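Long-range contact in fructokinase (Xylella fastidiosa, PDB 3LKI), which probably phosphorylates fructose at the expense of ATP, as a sugar kinase of the PfkB (ribokinase-like) family: residues Met268-Ala273 with Leu296-Ala301. Sequence-based numbering, arbitrary orientation.
Sequences MLYTFA and LRFAAA. With ATP (adenosine-5'-triphosphate), chain E.
Thr271 OG1 lies 3.1 Å from Phe298 CD2 while hydrogen-bonding back to the carbonyl oxygen of Gly267, one turn earlier in its own helix. The contact packs two helices of the ribokinase-like fold, 260-275 and 289-307; the segment axes run at 139° to each other, 8.9 Å apart at closest approach. A chi1 of -57° sets OG1 beside the Thr271 backbone N and opposite the carbonyl carbon, where it can reach the Gly267 oxygen; the buried hydroxyl is thus satisfied by the backbone, and OG1 comes obliquely on CD2 and CE2 of Phe298. Phe298 points into the interface, and its far end meets Tyr270: CE2 comes within 3.7 Å of Tyr270 CD2, and CZ touches Tyr270 CE2 as well. The two ring planes are only 22° from parallel, but their centroids are 5.7 Å apart, so the rings are slid past one another and barely overlap. Leu49 and Leu319 touch both side chains. At the other end of the interface the backbones draw close, the CA atoms of Met268 and Ala299 lying 4.8 Å apart, with Ala299 CB resting against Met268 N and CB. The small methyl permits this approach. Met268, a selenomethionine, then extends away from Ala299, its SE loosely meeting Leu296 CD2; both side chains also touch Leu228 of the central sheet, and Met268 lies near Lys195, which binds ATP. Beside Ala299, the helix borders the nucleotide: Ala300 CA is 3.5 Å from the ATP ribose oxygen O2', and Ala300 CB 3.6 Å from it.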
loop_
_atom_site.group_PDB
_atom_site.type_symbol
_atom_site.label_atom_id
_atom_site.label_comp_id
_atom_site.label_asym_id
_atom_site.label_seq_id
_atom_site.Cartn_x
_atom_site.Cartn_y
_atom_site.Cartn_z
HETATM N N MSE B 268 12.251 -4.788 29.238
HETATM C CA MSE B 268 11.673 -5.572 30.326
HETATM C C MSE B 268 11.769 -7.075 30.063
HETATM O O MSE B 268 12.272 -7.820 30.906
HETATM C CB MSE B 268 10.208 -5.181 30.551
HETATM C CG MSE B 268 9.500 -6.023 31.603
HETATM SE SE MSE B 268 7.617 -5.526 31.836
HETATM C CE MSE B 268 6.926 -6.146 30.150
ATOM N N LEU B 269 11.288 -7.517 28.900
ATOM C CA LEU B 269 11.320 -8.938 28.558
ATOM C C LEU B 269 12.755 -9.452 28.516
ATOM O O LEU B 269 13.039 -10.555 28.975
ATOM C CB LEU B 269 10.620 -9.189 27.213
ATOM C CG LEU B 269 9.121 -8.848 27.199
ATOM C CD1 LEU B 269 8.492 -9.254 25.864
ATOM C CD2 LEU B 269 8.428 -9.566 28.356
ATOM N N TYR B 270 13.650 -8.640 27.963
ATOM C CA TYR B 270 15.061 -8.990 27.879
ATOM C C TYR B 270 15.584 -9.319 29.277
ATOM O O TYR B 270 16.266 -10.332 29.475
ATOM C CB TYR B 270 15.873 -7.821 27.316
ATOM C CG TYR B 270 17.359 -7.944 27.579
ATOM C CD1 TYR B 270 18.161 -8.785 26.799
ATOM C CD2 TYR B 270 17.955 -7.258 28.646
ATOM C CE1 TYR B 270 19.529 -8.947 27.078
ATOM C CE2 TYR B 270 19.315 -7.411 28.935
ATOM C CZ TYR B 270 20.095 -8.260 28.147
ATOM O OH TYR B 270 21.429 -8.439 28.437
ATOM N N THR B 271 15.259 -8.454 30.235
ATOM C CA THR B 271 15.708 -8.640 31.610
ATOM C C THR B 271 15.092 -9.876 32.262
ATOM O O THR B 271 15.766 -10.575 33.019
ATOM C CB THR B 271 15.406 -7.402 32.465
ATOM O OG1 THR B 271 16.035 -6.257 31.875
ATOM C CG2 THR B 271 15.951 -7.582 33.861
ATOM N N PHE B 272 13.820 -10.135 31.973
ATOM C CA PHE B 272 13.130 -11.315 32.496
ATOM C C PHE B 272 13.889 -12.577 32.064
ATOM O O PHE B 272 14.186 -13.449 32.883
ATOM C CB PHE B 272 11.697 -11.418 31.941
ATOM C CG PHE B 272 10.694 -10.479 32.570
ATOM C CD1 PHE B 272 11.021 -9.689 33.666
ATOM C CD2 PHE B 272 9.394 -10.421 32.072
ATOM C CE1 PHE B 272 10.064 -8.858 34.252
ATOM C CE2 PHE B 272 8.437 -9.599 32.650
ATOM C CZ PHE B 272 8.767 -8.815 33.742
ATOM N N ALA B 273 14.195 -12.663 30.771
ATOM C CA ALA B 273 14.894 -13.818 30.211
ATOM C C ALA B 273 16.300 -14.004 30.760
ATOM O O ALA B 273 16.768 -15.130 30.893
ATOM C CB ALA B 273 14.941 -13.723 28.683
ATOM N N LEU B 296 12.193 -2.557 36.100
ATOM C CA LEU B 296 11.458 -1.535 35.370
ATOM C C LEU B 296 12.351 -0.319 35.112
ATOM O O LEU B 296 12.148 0.399 34.134
ATOM C CB LEU B 296 10.195 -1.130 36.129
ATOM C CG LEU B 296 9.181 -2.262 36.355
ATOM C CD1 LEU B 296 7.978 -1.731 37.116
ATOM C CD2 LEU B 296 8.754 -2.854 35.015
ATOM N N ARG B 297 13.342 -0.093 35.976
ATOM C CA ARG B 297 14.259 1.032 35.766
ATOM C C ARG B 297 15.020 0.797 34.460
ATOM O O ARG B 297 15.124 1.691 33.625
ATOM C CB ARG B 297 15.268 1.177 36.920
ATOM C CG ARG B 297 16.325 2.268 36.631
ATOM C CD ARG B 297 17.335 2.492 37.769
ATOM N NE ARG B 297 16.698 3.022 38.970
ATOM C CZ ARG B 297 16.473 2.305 40.066
ATOM N NH1 ARG B 297 16.842 1.027 40.114
ATOM N NH2 ARG B 297 15.872 2.862 41.111
ATOM N N PHE B 298 15.552 -0.411 34.303
ATOM C CA PHE B 298 16.270 -0.793 33.092
ATOM C C PHE B 298 15.343 -0.626 31.874
ATOM O O PHE B 298 15.735 -0.052 30.862
ATOM C CB PHE B 298 16.725 -2.259 33.194
ATOM C CG PHE B 298 17.438 -2.765 31.975
ATOM C CD1 PHE B 298 18.821 -2.675 31.874
ATOM C CD2 PHE B 298 16.729 -3.346 30.926
ATOM C CE1 PHE B 298 19.490 -3.157 30.740
ATOM C CE2 PHE B 298 17.388 -3.832 29.793
ATOM C CZ PHE B 298 18.767 -3.738 29.698
ATOM N N ALA B 299 14.116 -1.135 31.974
ATOM C CA ALA B 299 13.173 -1.022 30.861
ATOM C C ALA B 299 12.922 0.439 30.515
ATOM O O ALA B 299 12.878 0.801 29.340
ATOM C CB ALA B 299 11.856 -1.726 31.183
ATOM N N ALA B 300 12.770 1.274 31.540
ATOM C CA ALA B 300 12.534 2.701 31.337
ATOM C C ALA B 300 13.737 3.316 30.624
ATOM O O ALA B 300 13.578 4.204 29.781
ATOM C CB ALA B 300 12.303 3.399 32.679
ATOM N N ALA B 301 14.936 2.833 30.957
ATOM C CA ALA B 301 16.158 3.335 30.337
ATOM C C ALA B 301 16.164 3.023 28.844
ATOM O O ALA B 301 16.534 3.868 28.031
ATOM C CB ALA B 301 17.378 2.723 30.999
HETATM P PG ATP E . 3.710 3.570 21.897
HETATM O O1G ATP E . 2.269 3.144 21.948
HETATM O O2G ATP E . 4.645 2.465 21.423
HETATM O O3G ATP E . 3.849 4.817 21.006
HETATM P PB ATP E . 3.196 4.337 24.698
HETATM O O1B ATP E . 2.410 5.624 24.521
HETATM O O2B ATP E . 2.529 3.053 25.050
HETATM O O3B ATP E . 4.099 3.954 23.400
HETATM P PA ATP E . 4.786 5.914 26.589
HETATM O O1A ATP E . 4.973 7.095 25.671
HETATM O O2A ATP E . 3.846 6.003 27.751
HETATM O O3A ATP E . 4.365 4.579 25.755
HETATM O "O5'" ATP E . 6.250 4.846 27.048
HETATM C "C5'" ATP E . 7.346 3.991 26.895
HETATM C "C4'" ATP E . 8.295 4.151 28.064
HETATM O "O4'" ATP E . 9.298 4.912 27.371
HETATM C "C3'" ATP E . 7.920 5.140 29.200
HETATM O "O3'" ATP E . 7.269 4.527 30.294
HETATM C "C2'" ATP E . 9.229 5.730 29.529
HETATM O "O2'" ATP E . 9.976 4.867 30.420
HETATM C "C1'" ATP E . 9.886 5.921 28.191
HETATM N N9 ATP E . 9.537 7.326 27.671
HETATM C C8 ATP E . 8.590 7.711 26.729
HETATM N N7 ATP E . 8.579 9.059 26.531
HETATM C C5 ATP E . 9.513 9.571 27.330
HETATM C C6 ATP E . 10.063 10.928 27.644
HETATM N N6 ATP E . 9.559 12.009 27.014
HETATM N N1 ATP E . 11.098 11.048 28.596
HETATM C C2 ATP E . 11.650 9.954 29.271
HETATM N N3 ATP E . 11.192 8.679 29.027
HETATM C C4 ATP E . 10.156 8.435 28.087
#